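Local coordinates for NIPSNAP domain-containing protein (Burkholderia xenovorans, PDB 5KAK) that is of unknown function but belongs to the NipSnap family and forms a two-fold symmetric pair of chains joined through their beta-strands, at the interface of chains A and B. Numbering follows the deposited sequence. Chains: chain A/B, Uncharacterized protein.

Contact 1: the interface of chains A and B. Residues chain A 105-107, 109-110; chain B 47-50.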
loop_
_atom_site.group_PDB
_atom_site.type_symbol
_atom_site.label_atom_id
_atom_site.label_comp_id
_atom_site.label_asym_id
_atom_site.label_seq_id
_atom_site.Cartn_x
_atom_site.Cartn_y
_atom_site.Cartn_z
ATOM N N LEU A 105 -8.491 -11.587 18.337
ATOM C CA LEU A 105 -9.369 -12.150 19.359
ATOM C C LEU A 105 -10.184 -13.290 18.771
ATOM O O LEU A 105 -10.775 -13.126 17.686
ATOM C CB LEU A 105 -10.298 -11.083 19.891
ATOM C CG LEU A 105 -9.594 -9.884 20.533
ATOM C CD1 LEU A 105 -10.609 -8.906 21.009
ATOM C CD2 LEU A 105 -8.708 -10.333 21.679
ATOM N N PRO A 106 -10.232 -14.456 19.412
ATOM C CA PRO A 106 -10.965 -15.573 18.809
ATOM C C PRO A 106 -12.469 -15.387 18.921
ATOM O O PRO A 106 -12.986 -14.899 19.932
ATOM C CB PRO A 106 -10.488 -16.787 19.614
ATOM C CG PRO A 106 -10.111 -16.214 20.947
ATOM C CD PRO A 106 -9.510 -14.873 20.629
ATOM N N MET A 107 -13.175 -15.793 17.862
ATOM C CA MET A 107 -14.618 -15.898 17.952
ATOM C C MET A 107 -14.993 -17.082 18.829
ATOM O O MET A 107 -14.168 -17.952 19.125
ATOM C CB MET A 107 -15.232 -16.023 16.559
ATOM C CG MET A 107 -14.977 -14.774 15.741
ATOM S SD MET A 107 -15.622 -14.773 14.073
ATOM C CE MET A 107 -14.952 -13.220 13.490
ATOM N N PHE A 109 -16.633 -19.736 18.441
ATOM C CA PHE A 109 -16.483 -21.078 17.891
ATOM C C PHE A 109 -15.042 -21.404 17.528
ATOM O O PHE A 109 -14.762 -22.513 17.060
ATOM C CB PHE A 109 -17.368 -21.249 16.657
ATOM C CG PHE A 109 -17.221 -20.141 15.668
ATOM C CD1 PHE A 109 -16.169 -20.134 14.766
ATOM C CD2 PHE A 109 -18.107 -19.073 15.674
ATOM C CE1 PHE A 109 -16.022 -19.102 13.878
ATOM C CE2 PHE A 109 -17.977 -18.055 14.777
ATOM C CZ PHE A 109 -16.935 -18.068 13.874
ATOM N N SER A 110 -14.126 -20.479 17.746
ATOM C CA SER A 110 -12.756 -20.780 17.372
ATOM C C SER A 110 -12.132 -21.723 18.410
ATOM O O SER A 110 -12.587 -21.778 19.559
ATOM C CB SER A 110 -11.968 -19.473 17.250
ATOM O OG SER A 110 -10.673 -19.650 16.690
ATOM N N GLY B 47 -8.363 -21.435 13.320
ATOM C CA GLY B 47 -8.620 -20.218 14.070
ATOM C C GLY B 47 -9.550 -19.320 13.286
ATOM O O GLY B 47 -9.410 -19.197 12.064
ATOM N N TYR B 48 -10.505 -18.696 13.971
ATOM C CA TYR B 48 -11.314 -17.621 13.399
ATOM C C TYR B 48 -11.278 -16.447 14.360
ATOM O O TYR B 48 -11.689 -16.569 15.525
ATOM C CB TYR B 48 -12.760 -18.069 13.138
ATOM C CG TYR B 48 -13.380 -17.523 11.865
ATOM C CD1 TYR B 48 -13.483 -16.162 11.642
ATOM C CD2 TYR B 48 -13.903 -18.383 10.909
ATOM C CE1 TYR B 48 -14.056 -15.657 10.459
ATOM C CE2 TYR B 48 -14.476 -17.901 9.739
ATOM C CZ TYR B 48 -14.553 -16.539 9.528
ATOM O OH TYR B 48 -15.139 -16.089 8.356
ATOM N N PHE B 49 -10.834 -15.302 13.864
ATOM C CA PHE B 49 -10.462 -14.210 14.735
ATOM C C PHE B 49 -11.015 -12.907 14.193
ATOM O O PHE B 49 -11.334 -12.794 13.009
ATOM C CB PHE B 49 -8.931 -14.076 14.840
ATOM C CG PHE B 49 -8.224 -15.324 15.252
ATOM C CD1 PHE B 49 -8.223 -15.737 16.580
ATOM C CD2 PHE B 49 -7.518 -16.076 14.310
ATOM C CE1 PHE B 49 -7.548 -16.907 16.947
ATOM C CE2 PHE B 49 -6.833 -17.224 14.675
ATOM C CZ PHE B 49 -6.854 -17.646 15.997
ATOM N N TYR B 50 -11.078 -11.901 15.057
ATOM C CA TYR B 50 -11.205 -10.527 14.601
ATOM C C TYR B 50 -10.094 -9.700 15.245
ATOM O O TYR B 50 -9.528 -10.079 16.272
ATOM C CB TYR B 50 -12.616 -9.937 14.892
ATOM C CG TYR B 50 -12.951 -9.788 16.376
ATOM C CD1 TYR B 50 -13.465 -10.858 17.091
ATOM C CD2 TYR B 50 -12.758 -8.585 17.041
ATOM C CE1 TYR B 50 -13.763 -10.743 18.447
ATOM C CE2 TYR B 50 -13.057 -8.455 18.389
ATOM C CZ TYR B 50 -13.565 -9.537 19.079
ATOM O OH TYR B 50 -13.870 -9.430 20.428
#
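A:Phe109 and B:Tyr48 meet edge to face, with ring planes 78° apart. The A:Phe109 rim carrying CE1 points at the inner end of the tyrosine ring, and CE1 lies 3.5 Å from B:Tyr48 CB. A:Met107 meets the same tyrosine at CD1, its SD 3.5 Å from that carbon. The thioether chain is extended beyond CG, which carries the sulphur out to the ring. A long, flexible methionine suits a place where its root lies over A:Phe109 and its sulphur stands above the CD1 rim of B:Tyr48.

Within strand 98-106, A:Leu105 lies over a face of B:Tyr50, with CB 3.9 Å from the ring centroid and CD1 reaching toward the phenol end. The tyrosine CG sits between its backbone N and carbonyl carbon (chi1 65°), turning the ring toward the leucine. B:Phe49 instead presents its edge to the backbone joining A:Leu105 and A:Pro106.

The polar rim is an antiparallel pairing of strands 98-106 and 45-51. A:Leu105 N donates a hydrogen bond to B:Tyr50 O at 2.8 Å, and B:Tyr50 N donates one back to A:Leu105 O. A:Pro106, lacking an N-H, falls between the residues that donate to chain B, and A:Met107 N gives the next hydrogen bond, to B:Tyr48 O. Beyond the strand, a serine hydroxyl serves as acceptor where a paired strand would usually offer a carbonyl: B:Tyr48 N donates to A:Ser110 OG at 2.9 Å, 169° at the hydrogen.

Contact 2: the interface of chains A and B. Residues chain A 13, 49, 60, 62, 102, 104; chain B 13, 15, 49, 60, 62, 102, 104.
A:Glu13 and B:Glu13 meet end on near the two-fold axis, between the sheets of two NIPSNAP domains packed as a dimeric alpha+beta barrel, the arrangement of the superfamily to which these domains belong.

The polar contacts gather around this pair. The carboxylate oxygens OE2 of A:Glu13 and B:Glu13 stand 2.5 Å apart, with the carboxylate planes turned 42° from each other. So short an approach fits a hydrogen bond if a proton lies between the oxygens; otherwise it would be a repulsive clash, and the proton itself is not seen. In both chains CG is anti to the backbone N (A:Glu13 chi1 -178°) and the chain runs extended, bringing the acid across to its twin. Water 1 links the chains: it lies 2.5 Å from A:Glu13 OE1 and 2.6 Å from B:Glu13 OE2. The side-chain nitrogen NZ of A:Lys102 is 2.8 Å from this water. A long lysine suits this place because its amine reaches the acids through water, without touching B:Glu13 directly; a positive charge there, if present, may offset theirs.

Apolar contacts flank the acids. A:Leu104 lies roughly perpendicular to B:Phe49, its CB 3.6 Å from the phenylalanine CB, while CD1 lies above one face of the ring, toward the CD2 rim. B:Leu104 meets A:Phe49 in the same way. The branched leucine can thus touch both the root and one face of the ring. A:Val60 and B:Val60 bring CG2 near the opposite Leu104, with A:Val60 CG2 4.1 Å from B:Leu104 CD2. Such branched aliphatic groups line the acids' flanks without offering polar atoms. The two Leu62 side chains run antiparallel alongside one another, A:Leu62 CD1 being 4.2 Å from B:Leu62 CD2.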
loop_
_atom_site.group_PDB
_atom_site.type_symbol
_atom_site.label_atom_id
_atom_site.label_comp_id
_atom_site.label_asym_id
_atom_site.label_seq_id
_atom_site.Cartn_x
_atom_site.Cartn_y
_atom_site.Cartn_z
ATOM N N GLU A 13 -0.550 -12.512 15.859
ATOM C CA GLU A 13 -0.043 -12.932 14.561
ATOM C C GLU A 13 1.145 -12.058 14.208
ATOM O O GLU A 13 1.009 -10.837 14.139
ATOM C CB GLU A 13 -1.100 -12.837 13.466
ATOM C CG GLU A 13 -0.565 -13.335 12.107
ATOM C CD GLU A 13 -1.653 -13.443 11.058
ATOM O OE1 GLU A 13 -2.548 -12.581 11.046
ATOM O OE2 GLU A 13 -1.639 -14.426 10.291
ATOM N N PHE A 49 4.499 -20.722 9.754
ATOM C CA PHE A 49 4.362 -20.993 8.334
ATOM C C PHE A 49 5.273 -20.096 7.514
ATOM O O PHE A 49 5.680 -19.016 7.950
ATOM C CB PHE A 49 2.943 -20.725 7.840
ATOM C CG PHE A 49 1.881 -21.295 8.709
ATOM C CD1 PHE A 49 1.552 -22.641 8.599
ATOM C CD2 PHE A 49 1.198 -20.506 9.617
ATOM C CE1 PHE A 49 0.552 -23.187 9.406
ATOM C CE2 PHE A 49 0.190 -21.050 10.413
ATOM C CZ PHE A 49 -0.144 -22.398 10.276
ATOM N N VAL A 60 4.852 -16.499 8.720
ATOM C CA VAL A 60 3.688 -16.093 9.482
ATOM C C VAL A 60 3.597 -17.015 10.675
ATOM O O VAL A 60 3.564 -18.244 10.508
ATOM C CB VAL A 60 2.396 -16.174 8.655
ATOM C CG1 VAL A 60 1.177 -15.808 9.517
ATOM C CG2 VAL A 60 2.503 -15.295 7.389
ATOM N N LEU A 62 1.706 -17.622 14.679
ATOM C CA LEU A 62 0.604 -17.283 15.568
ATOM C C LEU A 62 0.904 -17.838 16.951
ATOM O O LEU A 62 1.186 -19.037 17.107
ATOM C CB LEU A 62 -0.718 -17.834 15.016
ATOM C CG LEU A 62 -1.251 -16.984 13.850
ATOM C CD1 LEU A 62 -0.719 -17.454 12.516
ATOM C CD2 LEU A 62 -2.767 -16.911 13.864
ATOM N N LYS A 102 -0.165 -8.179 14.731
ATOM C CA LYS A 102 -1.570 -7.902 14.989
ATOM C C LYS A 102 -1.969 -8.665 16.235
ATOM O O LYS A 102 -1.454 -9.760 16.494
ATOM C CB LYS A 102 -2.516 -8.374 13.870
ATOM C CG LYS A 102 -2.111 -8.129 12.446
ATOM C CD LYS A 102 -3.125 -8.836 11.527
ATOM C CE LYS A 102 -2.922 -8.440 10.070
ATOM N NZ LYS A 102 -3.846 -9.217 9.198
ATOM N N LEU A 104 -5.164 -10.593 17.647
ATOM C CA LEU A 104 -6.379 -11.250 17.197
ATOM C C LEU A 104 -7.181 -11.789 18.373
ATOM O O LEU A 104 -6.626 -12.395 19.285
ATOM C CB LEU A 104 -6.043 -12.409 16.268
ATOM C CG LEU A 104 -5.191 -12.052 15.049
ATOM C CD1 LEU A 104 -4.980 -13.297 14.239
ATOM C CD2 LEU A 104 -5.850 -10.954 14.211
ATOM N N GLU B 13 -4.994 -18.951 4.765
ATOM C CA GLU B 13 -5.368 -17.823 5.599
ATOM C C GLU B 13 -6.193 -16.879 4.743
ATOM O O GLU B 13 -5.759 -16.462 3.664
ATOM C CB GLU B 13 -4.154 -17.122 6.200
ATOM C CG GLU B 13 -4.502 -15.875 7.001
ATOM C CD GLU B 13 -3.303 -15.206 7.638
ATOM O OE1 GLU B 13 -2.169 -15.387 7.156
ATOM O OE2 GLU B 13 -3.499 -14.483 8.631
ATOM N N ILE B 15 -8.353 -13.275 4.799
ATOM C CA ILE B 15 -8.324 -12.006 5.511
ATOM C C ILE B 15 -9.401 -11.112 4.898
ATOM O O ILE B 15 -9.324 -10.760 3.717
ATOM C CB ILE B 15 -6.942 -11.357 5.419
ATOM C CG1 ILE B 15 -5.892 -12.339 5.967
ATOM C CG2 ILE B 15 -6.943 -9.977 6.107
ATOM C CD1 ILE B 15 -4.461 -12.000 5.617
ATOM N N PHE B 49 -10.834 -15.302 13.864
ATOM C CA PHE B 49 -10.462 -14.210 14.735
ATOM C C PHE B 49 -11.015 -12.907 14.193
ATOM O O PHE B 49 -11.334 -12.794 13.009
ATOM C CB PHE B 49 -8.931 -14.076 14.840
ATOM C CG PHE B 49 -8.224 -15.324 15.252
ATOM C CD1 PHE B 49 -8.223 -15.737 16.580
ATOM C CD2 PHE B 49 -7.518 -16.076 14.310
ATOM C CE1 PHE B 49 -7.548 -16.907 16.947
ATOM C CE2 PHE B 49 -6.833 -17.224 14.675
ATOM C CZ PHE B 49 -6.854 -17.646 15.997
ATOM N N VAL B 60 -9.795 -12.732 10.428
ATOM C CA VAL B 60 -8.719 -13.576 9.943
ATOM C C VAL B 60 -9.103 -15.004 10.272
ATOM O O VAL B 60 -9.399 -15.305 11.434
ATOM C CB VAL B 60 -7.382 -13.208 10.614
ATOM C CG1 VAL B 60 -6.267 -14.127 10.150
ATOM C CG2 VAL B 60 -7.024 -11.757 10.340
ATOM N N LEU B 62 -8.103 -19.294 9.448
ATOM C CA LEU B 62 -7.121 -20.241 8.944
ATOM C C LEU B 62 -7.778 -21.601 8.812
ATOM O O LEU B 62 -8.369 -22.103 9.769
ATOM C CB LEU B 62 -5.900 -20.317 9.880
ATOM C CG LEU B 62 -5.099 -19.008 9.899
ATOM C CD1 LEU B 62 -5.631 -18.032 10.919
ATOM C CD2 LEU B 62 -3.624 -19.295 10.136
ATOM N N LYS B 102 -4.017 -16.238 1.367
ATOM C CA LYS B 102 -2.658 -16.732 1.169
ATOM C C LYS B 102 -2.642 -18.232 1.413
ATOM O O LYS B 102 -3.435 -18.742 2.208
ATOM C CB LYS B 102 -1.651 -16.137 2.148
ATOM C CG LYS B 102 -1.890 -14.730 2.552
ATOM C CD LYS B 102 -0.902 -14.387 3.627
ATOM C CE LYS B 102 -0.857 -12.902 3.815
ATOM N NZ LYS B 102 0.074 -12.523 4.911
ATOM N N LEU B 104 -0.301 -21.020 3.058
ATOM C CA LEU B 104 0.795 -21.121 4.009
ATOM C C LEU B 104 1.252 -22.567 4.125
ATOM O O LEU B 104 0.432 -23.489 4.133
ATOM C CB LEU B 104 0.360 -20.600 5.376
ATOM C CG LEU B 104 -0.150 -19.157 5.425
ATOM C CD1 LEU B 104 -0.611 -18.765 6.824
ATOM C CD2 LEU B 104 0.920 -18.209 4.941
HETATM O O HOH W 1 -3.545 -11.936 8.789
#

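About 11 Å separates the C-alpha centres of contact 1 and contact 2, and B:Phe49 belongs to both. Strands 98-106 and 45-51 also serve both contacts: where they pair across the chains in contact 1 they join the edges of the two subunits, while in contact 2 their side chains pack inward with those of strands 10-18 and 58-65. Backbone pairing and sheet-to-sheet packing therefore act in one two-fold interface, and the pairing has a twin with the chains exchanged. The combination suggests a stable dimer, although the deposited assembly holds eight copies and the structure alone does not prove the state in solution.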